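Local coordinates for protein D-glycero-alpha-D-manno-heptose 7-phosphate kinase (Campylobacter jejuni subsp. jejuni, PDB 4N3O) that phosphorylates D-glycero-alpha-D-manno-heptose 7-phosphate at C-1 with ATP, the first of three steps from this sugar phosphate to the GDP-heptose used for capsule polysaccharide, at residues R201-F206 against K318-E323. Residues are numbered along the deposited sequence; the frame is centred on the assembly and turned at random.
Sequences RTVLYF and KALRKE
Leu320 of helix 313-320 drops its isobutyl group onto Tyr205 and Val203 of strand 202-206. Its CD2 methyl sits almost exactly on the ring normal of Tyr205, 4.2 Å from the centroid, a CH-pi contact over the ring face. The other methyl points towards the root of the tyrosine: CD1 of Leu320 is 4.1 Å from CB of Tyr205 and 4.0 Å from CG1 of Val203. CB of Leu320 adds a third apolar touch, 4.0 Å from CD1 of Tyr205. A chi1 of 176° swings the Tyr205 ring away from its own backbone N, so that one face meets CD2 and the hydroxyl reaches on to Glu323. Strand 202-206 is an inner strand of the four-stranded antiparallel sheet, ferredoxin-like in order, of the GHMP kinase C-terminal domain; helix 313-320 is the crossover from strand 303-308 to 326-327, and Leu320 helps pack it on the sheet, also touching Phe306 and Val327. After Leu320 the chain makes a type I turn, closed by the 2.9 Å hydrogen bond from Glu323 N to Leu320 O, which brings Glu323 to the phenol end of the tyrosine. Its CB lies 3.3 Å from Tyr205 OH, itself hydrogen-bonded to the backbone N of Gly325. Bent at chi2 (-65°), the glutamate chain turns its carboxylate away from the strand, to a salt bridge with Arg280 of helix 276-287.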
# COMPACT_ATOMS: atom_id res chain seq x y z
N ARG A 201 1.46 -13.15 5.24
CA ARG A 201 1.87 -13.70 6.52
C ARG A 201 2.18 -12.65 7.57
O ARG A 201 2.64 -13.00 8.64
CB ARG A 201 3.22 -14.41 6.38
CG ARG A 201 3.39 -15.44 5.30
CD ARG A 201 3.10 -16.82 5.75
NE ARG A 201 3.67 -17.77 4.81
CZ ARG A 201 3.56 -19.08 4.93
NH1 ARG A 201 4.11 -19.88 4.02
NH2 ARG A 201 2.90 -19.60 5.96
N THR A 202 1.99 -11.38 7.30
CA THR A 202 2.44 -10.43 8.29
C THR A 202 1.45 -9.34 8.69
O THR A 202 0.62 -8.92 7.92
CB THR A 202 3.79 -9.77 7.85
OG1 THR A 202 3.66 -9.12 6.59
CG2 THR A 202 4.89 -10.80 7.71
N VAL A 203 1.57 -8.93 9.95
CA VAL A 203 0.76 -7.87 10.52
C VAL A 203 1.67 -6.87 11.22
O VAL A 203 2.55 -7.25 11.98
CB VAL A 203 -0.21 -8.43 11.57
CG1 VAL A 203 -0.92 -7.28 12.28
CG2 VAL A 203 -1.21 -9.37 10.92
N LEU A 204 1.47 -5.60 10.94
CA LEU A 204 2.26 -4.52 11.53
C LEU A 204 1.34 -3.76 12.49
O LEU A 204 0.29 -3.27 12.07
CB LEU A 204 2.73 -3.58 10.42
CG LEU A 204 3.55 -2.37 10.86
CD1 LEU A 204 4.77 -2.81 11.63
CD2 LEU A 204 3.95 -1.51 9.66
N TYR A 205 1.72 -3.67 13.76
CA TYR A 205 0.90 -3.03 14.77
C TYR A 205 1.65 -1.97 15.56
O TYR A 205 2.67 -2.25 16.16
CB TYR A 205 0.41 -4.10 15.74
CG TYR A 205 -0.38 -3.61 16.93
CD1 TYR A 205 -1.69 -3.14 16.78
CD2 TYR A 205 0.15 -3.66 18.23
CE1 TYR A 205 -2.42 -2.71 17.87
CE2 TYR A 205 -0.58 -3.23 19.32
CZ TYR A 205 -1.86 -2.76 19.14
OH TYR A 205 -2.60 -2.32 20.21
N PHE A 206 1.13 -0.74 15.55
CA PHE A 206 1.67 0.34 16.35
C PHE A 206 0.96 0.28 17.67
O PHE A 206 -0.27 0.30 17.73
CB PHE A 206 1.50 1.70 15.68
CG PHE A 206 2.48 1.94 14.56
CD1 PHE A 206 3.71 2.51 14.82
CD2 PHE A 206 2.17 1.59 13.25
CE1 PHE A 206 4.63 2.73 13.80
CE2 PHE A 206 3.07 1.82 12.23
CZ PHE A 206 4.30 2.39 12.50
N LYS A 318 -8.47 -8.43 14.02
CA LYS A 318 -9.67 -8.10 14.76
C LYS A 318 -9.38 -7.98 16.28
O LYS A 318 -9.88 -7.07 16.95
CB LYS A 318 -10.74 -9.16 14.48
CG LYS A 318 -12.12 -8.86 15.04
CD LYS A 318 -13.14 -9.93 14.69
CE LYS A 318 -12.88 -11.24 15.42
NZ LYS A 318 -13.89 -12.27 15.09
N ALA A 319 -8.59 -8.89 16.83
CA ALA A 319 -8.28 -8.79 18.25
C ALA A 319 -7.44 -7.53 18.50
O ALA A 319 -7.74 -6.74 19.39
CB ALA A 319 -7.58 -10.05 18.75
N LEU A 320 -6.42 -7.30 17.67
CA LEU A 320 -5.58 -6.12 17.84
C LEU A 320 -6.34 -4.78 17.72
O LEU A 320 -6.06 -3.85 18.49
CB LEU A 320 -4.38 -6.15 16.88
CG LEU A 320 -3.31 -7.22 17.13
CD1 LEU A 320 -2.26 -7.14 16.05
CD2 LEU A 320 -2.63 -7.08 18.49
N ARG A 321 -7.31 -4.68 16.81
CA ARG A 321 -8.07 -3.42 16.68
C ARG A 321 -8.83 -3.01 17.95
O ARG A 321 -9.29 -1.86 18.05
CB ARG A 321 -9.07 -3.45 15.51
CG ARG A 321 -8.51 -3.64 14.11
CD ARG A 321 -9.54 -3.19 13.07
NE ARG A 321 -9.35 -3.75 11.72
CZ ARG A 321 -8.43 -3.37 10.84
NH1 ARG A 321 -7.54 -2.42 11.15
NH2 ARG A 321 -8.37 -3.96 9.65
N LYS A 322 -8.99 -3.93 18.90
CA LYS A 322 -9.71 -3.64 20.15
C LYS A 322 -8.77 -3.09 21.21
O LYS A 322 -9.21 -2.72 22.30
CB LYS A 322 -10.38 -4.90 20.70
CG LYS A 322 -11.44 -5.44 19.78
CD LYS A 322 -12.01 -6.75 20.25
CE LYS A 322 -13.00 -7.27 19.21
NZ LYS A 322 -13.31 -8.71 19.39
N GLU A 323 -7.49 -3.05 20.89
CA GLU A 323 -6.50 -2.55 21.82
C GLU A 323 -6.22 -1.09 21.51
O GLU A 323 -6.73 -0.54 20.53
CB GLU A 323 -5.26 -3.42 21.74
CG GLU A 323 -5.53 -4.88 22.10
CD GLU A 323 -5.97 -5.07 23.55
OE1 GLU A 323 -6.56 -6.13 23.88
OE2 GLU A 323 -5.74 -4.16 24.38